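Local coordinates for protein O-methyltransferase (Bacillus halodurans, PDB 2GPY) that probably transfers a methyl group from S-adenosylmethionine to a hydroxyl of an acceptor not yet identified, with help from a divalent metal ion, at residues A54-L59 with L126-F131; D20-Q25 with K99-E104; S158-F163 with V204-A209; R141-Y146 with Q189-H194. All blocks are in the same frame, centred on the assembly; numbering follows the deposited sequence.

Interaction 1: residues A54-L59 with L126-F131; sequences APARIL and LFDVLF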
# COMPACT_ATOMS: atom_id res chain seq x y z
N ALA B 54 4.54 7.07 -2.92
CA ALA B 54 5.32 8.25 -3.37
C ALA B 54 6.57 8.55 -2.52
O ALA B 54 6.78 9.70 -2.07
CB ALA B 54 4.42 9.51 -3.51
N PRO B 55 7.42 7.54 -2.29
CA PRO B 55 8.59 7.79 -1.43
C PRO B 55 9.64 8.61 -2.17
O PRO B 55 9.72 8.52 -3.39
CB PRO B 55 9.10 6.38 -1.13
CG PRO B 55 8.69 5.55 -2.34
CD PRO B 55 7.37 6.15 -2.78
N ALA B 56 10.40 9.44 -1.45
CA ALA B 56 11.50 10.19 -2.04
C ALA B 56 12.86 9.48 -1.92
O ALA B 56 13.76 9.74 -2.72
CB ALA B 56 11.59 11.59 -1.41
N ARG B 57 13.03 8.64 -0.90
CA ARG B 57 14.35 8.06 -0.58
C ARG B 57 14.14 6.59 -0.22
O ARG B 57 13.36 6.28 0.70
CB ARG B 57 14.98 8.79 0.61
CG ARG B 57 15.39 10.27 0.34
CD ARG B 57 15.99 10.92 1.58
NE ARG B 57 17.07 10.12 2.17
CZ ARG B 57 18.25 9.88 1.61
NH1 ARG B 57 18.56 10.36 0.40
NH2 ARG B 57 19.13 9.13 2.26
N ILE B 58 14.81 5.70 -0.94
CA ILE B 58 14.66 4.25 -0.76
C ILE B 58 16.03 3.66 -0.47
O ILE B 58 17.03 4.00 -1.15
CB ILE B 58 14.08 3.59 -2.02
CG1 ILE B 58 12.70 4.21 -2.34
CG2 ILE B 58 14.02 2.02 -1.88
CD1 ILE B 58 12.21 3.95 -3.79
N LEU B 59 16.10 2.80 0.54
CA LEU B 59 17.32 2.02 0.83
C LEU B 59 17.04 0.53 0.56
O LEU B 59 16.04 -0.03 1.04
CB LEU B 59 17.75 2.23 2.28
CG LEU B 59 18.90 1.33 2.74
CD1 LEU B 59 20.19 1.59 1.95
CD2 LEU B 59 19.12 1.50 4.22
N LEU B 126 17.01 10.15 6.77
CA LEU B 126 16.11 9.00 6.94
C LEU B 126 15.48 8.60 5.60
O LEU B 126 15.26 9.44 4.72
CB LEU B 126 15.01 9.31 7.97
CG LEU B 126 15.40 9.52 9.44
CD1 LEU B 126 14.18 9.93 10.25
CD2 LEU B 126 16.05 8.27 10.05
N PHE B 127 15.23 7.31 5.45
CA PHE B 127 14.62 6.74 4.27
C PHE B 127 13.11 6.60 4.45
O PHE B 127 12.63 6.43 5.56
CB PHE B 127 15.28 5.39 3.98
CG PHE B 127 16.72 5.50 3.56
CD1 PHE B 127 17.04 5.76 2.22
CD2 PHE B 127 17.76 5.41 4.50
CE1 PHE B 127 18.41 5.89 1.81
CE2 PHE B 127 19.12 5.54 4.10
CZ PHE B 127 19.43 5.78 2.75
N ASP B 128 12.36 6.71 3.35
CA ASP B 128 10.92 6.47 3.34
C ASP B 128 10.62 4.99 3.21
O ASP B 128 9.55 4.56 3.60
CB ASP B 128 10.27 7.20 2.16
CG ASP B 128 10.52 8.69 2.22
OD1 ASP B 128 10.16 9.26 3.25
OD2 ASP B 128 11.11 9.26 1.26
N VAL B 129 11.55 4.24 2.61
CA VAL B 129 11.34 2.82 2.34
C VAL B 129 12.67 2.09 2.56
O VAL B 129 13.71 2.57 2.11
CB VAL B 129 10.88 2.57 0.84
CG1 VAL B 129 10.88 1.04 0.50
CG2 VAL B 129 9.52 3.20 0.53
N LEU B 130 12.60 0.93 3.22
CA LEU B 130 13.70 -0.02 3.30
C LEU B 130 13.23 -1.29 2.62
O LEU B 130 12.15 -1.79 2.94
CB LEU B 130 14.02 -0.33 4.79
CG LEU B 130 14.99 -1.49 5.04
CD1 LEU B 130 16.41 -1.21 4.37
CD2 LEU B 130 15.16 -1.84 6.54
N PHE B 131 14.01 -1.82 1.69
CA PHE B 131 13.60 -3.00 0.93
C PHE B 131 14.60 -4.11 1.23
O PHE B 131 15.78 -3.96 0.92
CB PHE B 131 13.59 -2.64 -0.58
CG PHE B 131 13.10 -3.75 -1.49
CD1 PHE B 131 12.23 -4.73 -1.05
CD2 PHE B 131 13.50 -3.78 -2.83
CE1 PHE B 131 11.77 -5.76 -1.92
CE2 PHE B 131 13.07 -4.83 -3.71
CZ PHE B 131 12.21 -5.80 -3.24
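With CG of Phe127 anti to its own carbonyl carbon (chi1 -68°) and the Arg57 chain bent at chi3 (51°), ring and guanidinium meet at the start of a parallel strand pair in the central sheet of a Rossmann-like methyltransferase fold. Strands 57-59 and 129-131 are bonded in register: Leu59 N donates almost straight to Val129 O at 2.9 Å, and Phe131 N meets Leu59 O nearly along the C=O axis. On one face Ile58 and Val129 lie side by side, and Pro55 CB packs on Val129 CG2 at 3.6 Å, with Leu50 of helix 40-53 touching both Pro55 and Val129. On the other face Leu59 CD2 runs beside Leu130 CD1 at 3.8 Å. The Phe127 ring is sandwiched. Leu59 CB stands over its centre in a CH-pi contact, 3.5 Å from the centroid, while Arg57 NH2 lies over the opposite face, the guanidinium being an off-centre cation-pi partner with CZ 4.5 Å from the centroid. Arg57 NE binds Leu126 O within the guanidinium plane and NH2 binds Pro125 O, which together fix the group's rotation. Asp128 sits where the chain turns a corner, its OD1 in a salt bridge with Arg151. Its OD2 grips two amides: Arg57 N on the anti lone pair at 3.0 Å, and Ala56 N, 2.8 Å away, from above the carboxylate plane.

Interaction 2: residues D20-Q25 with K99-E104; sequences DQYIEQ and KALGLE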
# COMPACT_ATOMS: atom_id res chain seq x y z
N ASP B 20 11.34 -2.10 -21.17
CA ASP B 20 12.40 -1.72 -22.11
C ASP B 20 13.20 -2.98 -22.47
O ASP B 20 13.45 -3.83 -21.60
CB ASP B 20 13.28 -0.64 -21.47
CG ASP B 20 14.66 -0.46 -22.15
OD1 ASP B 20 14.81 -0.70 -23.38
OD2 ASP B 20 15.60 -0.06 -21.44
N GLN B 21 13.59 -3.13 -23.74
CA GLN B 21 14.32 -4.34 -24.15
C GLN B 21 15.52 -4.64 -23.22
O GLN B 21 15.86 -5.81 -22.96
CB GLN B 21 14.73 -4.27 -25.65
CG GLN B 21 16.11 -3.66 -25.95
CD GLN B 21 16.44 -3.53 -27.46
OE1 GLN B 21 16.48 -4.52 -28.19
NE2 GLN B 21 16.74 -2.30 -27.91
N TYR B 22 16.16 -3.58 -22.72
CA TYR B 22 17.37 -3.76 -21.88
C TYR B 22 17.03 -4.44 -20.56
O TYR B 22 17.81 -5.27 -20.08
CB TYR B 22 18.06 -2.43 -21.59
CG TYR B 22 19.46 -2.56 -20.99
CD1 TYR B 22 20.59 -2.66 -21.81
CD2 TYR B 22 19.65 -2.55 -19.60
CE1 TYR B 22 21.88 -2.77 -21.27
CE2 TYR B 22 20.93 -2.63 -19.05
CZ TYR B 22 22.04 -2.76 -19.90
OH TYR B 22 23.31 -2.85 -19.40
N ILE B 23 15.89 -4.04 -19.99
CA ILE B 23 15.30 -4.63 -18.76
C ILE B 23 14.90 -6.09 -19.01
O ILE B 23 15.22 -6.95 -18.20
CB ILE B 23 14.09 -3.81 -18.33
CG1 ILE B 23 14.46 -2.31 -18.25
CG2 ILE B 23 13.48 -4.30 -16.97
CD1 ILE B 23 15.14 -1.93 -17.01
N GLU B 24 14.25 -6.35 -20.14
CA GLU B 24 13.90 -7.72 -20.52
C GLU B 24 15.14 -8.61 -20.65
O GLU B 24 15.10 -9.78 -20.28
CB GLU B 24 13.05 -7.76 -21.80
CG GLU B 24 11.75 -6.99 -21.60
CD GLU B 24 10.63 -7.41 -22.52
OE1 GLU B 24 10.90 -7.73 -23.69
OE2 GLU B 24 9.47 -7.39 -22.07
N GLN B 25 16.23 -8.03 -21.17
CA GLN B 25 17.50 -8.72 -21.29
C GLN B 25 18.11 -9.00 -19.92
O GLN B 25 18.76 -10.04 -19.73
CB GLN B 25 18.46 -7.90 -22.17
CG GLN B 25 19.83 -8.56 -22.46
CD GLN B 25 19.75 -9.78 -23.40
OE1 GLN B 25 18.81 -9.94 -24.18
NE2 GLN B 25 20.77 -10.64 -23.33
N LYS B 99 24.55 2.58 -15.17
CA LYS B 99 25.15 3.49 -16.12
C LYS B 99 24.50 3.38 -17.50
O LYS B 99 24.25 4.40 -18.15
CB LYS B 99 26.66 3.24 -16.24
CG LYS B 99 27.49 3.84 -15.11
CD LYS B 99 28.99 3.46 -15.23
CE LYS B 99 29.73 4.41 -16.15
NZ LYS B 99 31.23 4.26 -16.04
N ALA B 100 24.24 2.14 -17.93
CA ALA B 100 23.61 1.89 -19.24
C ALA B 100 22.34 2.71 -19.44
O ALA B 100 22.07 3.18 -20.56
CB ALA B 100 23.28 0.43 -19.38
N LEU B 101 21.56 2.84 -18.36
CA LEU B 101 20.27 3.47 -18.39
C LEU B 101 20.30 4.92 -17.97
O LEU B 101 19.26 5.54 -17.84
CB LEU B 101 19.25 2.66 -17.58
CG LEU B 101 19.10 1.24 -18.15
CD1 LEU B 101 18.42 0.32 -17.18
CD2 LEU B 101 18.36 1.28 -19.56
N GLY B 102 21.48 5.47 -17.74
CA GLY B 102 21.61 6.90 -17.41
C GLY B 102 21.08 7.21 -16.01
O GLY B 102 20.65 8.33 -15.75
N LEU B 103 21.14 6.24 -15.11
CA LEU B 103 20.50 6.38 -13.78
C LEU B 103 21.46 6.67 -12.60
O LEU B 103 21.05 6.68 -11.43
CB LEU B 103 19.64 5.15 -13.48
CG LEU B 103 18.39 4.97 -14.36
CD1 LEU B 103 17.72 3.56 -14.13
CD2 LEU B 103 17.39 6.07 -14.06
N GLU B 104 22.73 6.93 -12.89
CA GLU B 104 23.71 7.07 -11.81
C GLU B 104 23.43 8.22 -10.84
O GLU B 104 23.85 8.17 -9.66
CB GLU B 104 25.12 7.21 -12.39
CG GLU B 104 26.07 6.19 -11.79
CD GLU B 104 27.49 6.31 -12.31
OE1 GLU B 104 27.74 7.15 -13.22
OE2 GLU B 104 28.36 5.56 -11.82
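The phenol end of Tyr22 rests on a methyl group: Tyr22 OH lies 3.3 Å from Ala100 CB, and CZ of the same ring is 3.5 Å from that carbon. The ring is carried there by a first torsion that sets CG anti to the backbone N (chi1 -168°), so it leans from the first turn of helix 21-32 toward the end of helix 88-100. Leu101, the first residue past that second helix, lies beside it. Its CD1 lies 4.0 Å from Tyr22 CD2, crossing the tyrosine obliquely, and also meets Ile23 CD1 at 4.0 Å. Leu101 CD2 points instead at the carboxylate of Asp20, tip to tip, 3.6 Å from OD2. Both helix ends are closed by their own residues. Asp20 is the N-cap, its OD1 taking a weak but straight bond from Tyr22 N at 3.2 Å. The other end is a Schellman motif in which Gly102, with positive phi, is the C-prime residue: Gly102 N binds Lys99 O and Leu103 N binds Val98 O. Ile70 of helix 67-75 touches both Ile23 and Leu101 and ties the contact to the body of the fold. The Tyr22 ring also meets the ring of His97, a zinc ligand with Glu29 and Glu93. An alanine at Tyr22 would remove the ring and would probably loosen Ala100 and Leu101 against helix 21-32 and take away one ring that His97 meets. With no polar bond between the segments, the contact rests on van der Waals packing; the Asp20 cap and Schellman bonds stay within their own helix ends.

Interaction 3: residues S158-F163 with V204-A209; sequences SDNVLF and VGDGIA. With MG (magnesium ion), chain G; ZN (zinc ion), chain H.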
# COMPACT_ATOMS: atom_id res chain seq x y z
N SER B 158 9.38 -6.50 2.71
CA SER B 158 10.16 -7.74 2.70
C SER B 158 9.67 -8.66 1.57
O SER B 158 8.50 -9.05 1.56
CB SER B 158 10.02 -8.48 4.02
OG SER B 158 10.38 -7.70 5.15
N ASP B 159 10.54 -8.99 0.62
CA ASP B 159 10.22 -9.93 -0.45
C ASP B 159 10.32 -11.39 0.04
O ASP B 159 11.03 -11.67 1.02
CB ASP B 159 11.18 -9.71 -1.63
CG ASP B 159 10.70 -10.40 -2.90
OD1 ASP B 159 9.51 -10.79 -2.98
OD2 ASP B 159 11.54 -10.56 -3.81
N ASN B 160 9.64 -12.30 -0.66
CA ASN B 160 9.78 -13.74 -0.46
C ASN B 160 9.37 -14.22 0.92
O ASN B 160 9.97 -15.16 1.47
CB ASN B 160 11.21 -14.22 -0.83
CG ASN B 160 11.57 -13.91 -2.27
OD1 ASN B 160 10.82 -14.27 -3.19
ND2 ASN B 160 12.72 -13.24 -2.49
N VAL B 161 8.31 -13.61 1.46
CA VAL B 161 7.81 -13.94 2.80
C VAL B 161 6.84 -15.15 2.83
O VAL B 161 6.62 -15.72 3.90
CB VAL B 161 7.11 -12.73 3.51
CG1 VAL B 161 8.08 -11.58 3.73
CG2 VAL B 161 5.92 -12.27 2.72
N LEU B 162 6.24 -15.49 1.69
CA LEU B 162 5.36 -16.67 1.62
C LEU B 162 6.00 -17.88 0.92
O LEU B 162 5.77 -19.02 1.35
CB LEU B 162 4.00 -16.35 1.00
CG LEU B 162 3.11 -15.36 1.75
CD1 LEU B 162 1.90 -14.98 0.88
CD2 LEU B 162 2.65 -15.87 3.13
N PHE B 163 6.76 -17.64 -0.15
CA PHE B 163 7.41 -18.71 -0.93
C PHE B 163 8.90 -18.48 -1.04
O PHE B 163 9.36 -17.34 -1.19
CB PHE B 163 6.79 -18.83 -2.33
CG PHE B 163 5.38 -19.34 -2.33
CD1 PHE B 163 5.11 -20.71 -2.18
CD2 PHE B 163 4.31 -18.46 -2.47
CE1 PHE B 163 3.80 -21.20 -2.16
CE2 PHE B 163 2.98 -18.93 -2.45
CZ PHE B 163 2.73 -20.31 -2.30
N VAL B 204 0.94 -11.45 -3.18
CA VAL B 204 1.33 -11.13 -4.54
C VAL B 204 2.78 -11.57 -4.74
O VAL B 204 3.61 -11.44 -3.83
CB VAL B 204 1.16 -9.63 -4.83
CG1 VAL B 204 1.98 -8.76 -3.84
CG2 VAL B 204 1.50 -9.33 -6.24
N GLY B 205 3.08 -12.08 -5.93
CA GLY B 205 4.40 -12.66 -6.20
C GLY B 205 4.67 -13.77 -5.20
O GLY B 205 3.83 -14.64 -5.01
N ASP B 206 5.83 -13.71 -4.55
CA ASP B 206 6.22 -14.71 -3.55
C ASP B 206 5.84 -14.31 -2.12
O ASP B 206 6.32 -14.89 -1.14
CB ASP B 206 7.74 -14.97 -3.68
CG ASP B 206 8.08 -15.75 -4.94
OD1 ASP B 206 7.20 -16.50 -5.41
OD2 ASP B 206 9.21 -15.65 -5.47
N GLY B 207 4.95 -13.33 -1.99
CA GLY B 207 4.60 -12.77 -0.69
C GLY B 207 5.49 -11.56 -0.40
O GLY B 207 6.74 -11.63 -0.52
N ILE B 208 4.83 -10.45 -0.10
CA ILE B 208 5.51 -9.22 0.27
C ILE B 208 4.94 -8.77 1.60
O ILE B 208 3.73 -8.56 1.71
CB ILE B 208 5.29 -8.12 -0.75
CG1 ILE B 208 5.74 -8.58 -2.17
CG2 ILE B 208 6.08 -6.85 -0.31
CD1 ILE B 208 5.36 -7.56 -3.25
N ALA B 209 5.80 -8.64 2.61
CA ALA B 209 5.33 -8.06 3.87
C ALA B 209 5.54 -6.57 3.79
O ALA B 209 6.58 -6.10 3.30
CB ALA B 209 6.10 -8.62 5.03
MG MG G . 10.98 -14.53 -5.22
ZN ZN H . 7.71 -17.49 -7.20
O HOH W 1 8.45 -6.01 6.02
O HOH W 2 7.12 -11.21 -4.77
O HOH W 3 9.90 -12.71 -5.72
O HOH W 4 12.83 -13.58 -5.50
O HOH W 5 12.21 -16.16 -5.00
O HOH W 6 11.05 -14.98 -7.22
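Backbone bonds set the frame. Ser158 and Ala209 form an antiparallel hydrogen-bonded pair at the strand ends, with Ser158 N and Ala209 O 2.9 Å apart. Beyond it a type II' turn, Val204 to Gly207, presents Asp206, whose carbonyl O is gripped twice, by Leu162 N in the carbonyl plane at 2.9 Å and by Phe163 N from above it. Val161 N bonds Gly207 O straight at the hydrogen but from above the carbonyl plane. Gly207 has to be glycine, since a CB there would clash with Leu162 N.

Metal bonds follow. Asn160 OD1 and Asp206 OD2 lie side by side and both bind magnesium, at 2.0 Å and 2.1 Å, and four waters complete six ligands. Asp206 OD1 binds a zinc ion at 2.1 Å, so the carboxylate bridges two cations. Asn160 ND2 donates to Asp133 OD1 and to one magnesium-bound water, holding its amide in orientation. A water not bound to magnesium links Asp206 N to Asp159 OD1.

Val161 supplies van der Waals contacts. Its CG2, in the crowded position between N and carbonyl carbon, presses on Gly207 C at 3.2 Å, and Val161 CG1 meets Ala209 CB at 3.8 Å. An alanine at Val161 would lose both methyls and would probably loosen the hold on Gly207 and the turn that carries Asp206. Leu162 meets Tyr11 of the second subunit.

Magnesium probably shares Asn160 with the metal centre of cation-dependent O-methyltransferases but takes Asp206 as second protein ligand; two bound cations would probably keep Asp206 ionised despite nearby Asp159.

Interaction 4: residues R141-Y146 with Q189-H194; sequences RFFDMY and QWLLEH. With ZN (zinc ion), chain J.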
# COMPACT_ATOMS: atom_id res chain seq x y z
N ARG B 141 18.83 -9.61 11.04
CA ARG B 141 19.87 -8.66 11.43
C ARG B 141 19.76 -7.39 10.60
O ARG B 141 19.90 -6.30 11.14
CB ARG B 141 21.29 -9.26 11.31
CG ARG B 141 21.56 -10.38 12.30
CD ARG B 141 23.03 -10.71 12.29
NE ARG B 141 23.73 -10.03 13.37
CZ ARG B 141 25.05 -9.96 13.49
NH1 ARG B 141 25.84 -10.51 12.56
NH2 ARG B 141 25.59 -9.33 14.52
N PHE B 142 19.45 -7.54 9.30
CA PHE B 142 19.24 -6.37 8.44
C PHE B 142 18.05 -5.54 8.90
O PHE B 142 18.11 -4.29 8.90
CB PHE B 142 19.00 -6.77 6.98
CG PHE B 142 20.20 -7.36 6.30
CD1 PHE B 142 21.49 -7.05 6.72
CD2 PHE B 142 20.02 -8.23 5.23
CE1 PHE B 142 22.60 -7.60 6.08
CE2 PHE B 142 21.14 -8.80 4.59
CZ PHE B 142 22.41 -8.48 5.01
N PHE B 143 16.97 -6.23 9.25
CA PHE B 143 15.78 -5.56 9.77
C PHE B 143 16.14 -4.73 11.01
O PHE B 143 15.85 -3.54 11.06
CB PHE B 143 14.65 -6.55 10.08
CG PHE B 143 13.34 -5.88 10.46
CD1 PHE B 143 13.11 -5.40 11.75
CD2 PHE B 143 12.35 -5.71 9.52
CE1 PHE B 143 11.90 -4.76 12.08
CE2 PHE B 143 11.14 -5.07 9.83
CZ PHE B 143 10.90 -4.62 11.13
N ASP B 144 16.77 -5.36 12.00
CA ASP B 144 17.07 -4.67 13.27
C ASP B 144 18.00 -3.47 13.07
O ASP B 144 17.84 -2.43 13.71
CB ASP B 144 17.67 -5.66 14.27
CG ASP B 144 16.60 -6.52 14.95
OD1 ASP B 144 15.41 -6.27 14.72
OD2 ASP B 144 16.95 -7.45 15.70
N MSE B 145 18.97 -3.65 12.19
CA MSE B 145 20.03 -2.66 11.95
C MSE B 145 19.55 -1.43 11.18
O MSE B 145 19.98 -0.31 11.48
CB MSE B 145 21.19 -3.29 11.18
CG MSE B 145 22.24 -2.28 10.77
SE MSE B 145 23.99 -3.05 10.43
CE MSE B 145 24.33 -3.81 12.21
N TYR B 146 18.70 -1.65 10.18
CA TYR B 146 18.29 -0.60 9.25
C TYR B 146 16.90 -0.03 9.47
O TYR B 146 16.56 1.01 8.94
CB TYR B 146 18.46 -1.09 7.79
CG TYR B 146 19.93 -1.15 7.45
CD1 TYR B 146 20.63 0.02 7.20
CD2 TYR B 146 20.63 -2.35 7.47
CE1 TYR B 146 22.00 -0.01 6.92
CE2 TYR B 146 22.01 -2.39 7.19
CZ TYR B 146 22.68 -1.20 6.93
OH TYR B 146 24.04 -1.19 6.64
N GLN B 189 6.46 -15.07 12.43
CA GLN B 189 5.92 -14.56 13.69
C GLN B 189 6.69 -13.35 14.24
O GLN B 189 6.06 -12.39 14.68
CB GLN B 189 5.71 -15.65 14.75
CG GLN B 189 4.30 -16.28 14.69
CD GLN B 189 3.17 -15.25 14.43
OE1 GLN B 189 2.56 -15.24 13.36
NE2 GLN B 189 2.90 -14.39 15.42
N TRP B 190 8.05 -13.37 14.12
CA TRP B 190 8.81 -12.30 14.79
C TRP B 190 8.51 -10.99 14.10
O TRP B 190 8.41 -9.95 14.74
CB TRP B 190 10.33 -12.57 14.81
CG TRP B 190 11.01 -12.39 13.49
CD1 TRP B 190 11.35 -13.37 12.60
CD2 TRP B 190 11.41 -11.14 12.88
NE1 TRP B 190 11.93 -12.81 11.48
CE2 TRP B 190 11.98 -11.45 11.63
CE3 TRP B 190 11.34 -9.80 13.28
CZ2 TRP B 190 12.48 -10.46 10.77
CZ3 TRP B 190 11.84 -8.82 12.42
CH2 TRP B 190 12.40 -9.16 11.18
N LEU B 191 8.34 -11.05 12.79
CA LEU B 191 8.06 -9.86 12.02
C LEU B 191 6.68 -9.34 12.37
O LEU B 191 6.49 -8.15 12.61
CB LEU B 191 8.14 -10.17 10.52
CG LEU B 191 7.82 -8.96 9.65
CD1 LEU B 191 8.78 -7.79 9.96
CD2 LEU B 191 7.90 -9.37 8.18
N LEU B 192 5.71 -10.26 12.43
CA LEU B 192 4.31 -9.87 12.61
C LEU B 192 4.00 -9.26 13.98
O LEU B 192 3.01 -8.51 14.11
CB LEU B 192 3.39 -11.05 12.28
CG LEU B 192 3.51 -11.47 10.81
CD1 LEU B 192 2.89 -12.84 10.54
CD2 LEU B 192 2.94 -10.41 9.88
N GLU B 193 4.82 -9.56 15.00
CA GLU B 193 4.58 -9.06 16.36
C GLU B 193 5.63 -8.08 16.90
O GLU B 193 5.61 -7.69 18.08
CB GLU B 193 4.34 -10.22 17.34
CG GLU B 193 5.45 -11.24 17.49
CD GLU B 193 5.10 -12.33 18.51
OE1 GLU B 193 3.89 -12.63 18.70
OE2 GLU B 193 6.03 -12.90 19.13
N HIS B 194 6.53 -7.66 16.01
CA HIS B 194 7.51 -6.61 16.29
C HIS B 194 6.78 -5.30 16.56
O HIS B 194 6.02 -4.81 15.70
CB HIS B 194 8.38 -6.40 15.05
CG HIS B 194 9.81 -6.15 15.38
ND1 HIS B 194 10.27 -4.92 15.81
CD2 HIS B 194 10.88 -6.97 15.37
CE1 HIS B 194 11.57 -5.00 16.03
NE2 HIS B 194 11.96 -6.23 15.78
ZN ZN J . 13.96 -6.50 16.19
O HOH W 7 13.86 -8.58 16.16
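Helix 139-146 and the short helix 189-193 approach only as far as 9.1 Å between Phe143 CA and Leu191 CA, so side chains span the gap. Phe143 does most of this: with CG anti to the backbone N (chi1 -173°) its ring reaches across. Trp190 presents an edge to one face of that ring, a T-shaped pair with planes at 80°, and Trp190 CH2 comes within 3.5 Å of Phe143 CG. At its far end the Phe143 ring turns its own edge to the face of His194, with CE1 of Phe143 over the centre of the imidazole and the planes 57° apart. Leu191 CD1 packs beside Phe143 CE2 at 3.6 Å. Tyr197 adds another edge-to-face ring to Phe143, and Arg140 a cation-pi contact to Trp190. A zinc ion joins helix 139-146 to His194, itself a cluster member: Asp144 OD1 and His194 NE2 each bind it at 2.1 Å, and a water also binds. That water gives a weak bond to Asp144 OD2. The ion lies at the edge of the imidazole, whose face is held by Phe143. The result is an aromatic cluster backing a zinc site, between two helices on the same side of the Rossmann-like sheet.

Overall arrangement
Three of the contacts belong to one mixed sheet and its covering helices. Interaction 1 joins strands 57-61 and 127-133, and interaction 3 joins the next strand, 154-159, to antiparallel strand 208-213; their centres are 19 Å apart, and Phe131 packs on Asp159. Interaction 4 pairs two helices over one side of the sheet, where Tyr146 rests on Leu59 and Leu130 and Leu191 on Ala209. Interaction 2 lies apart at the surface, 33 Å from interaction 4 between centres. Along the chain interactions 1 and 2 alternate, as do 3 and 4, the first pair closing first. Interactions 3 and 4 are 15 Å apart between centres; the sheet thus carries magnesium at its strand ends and zinc among covering helices.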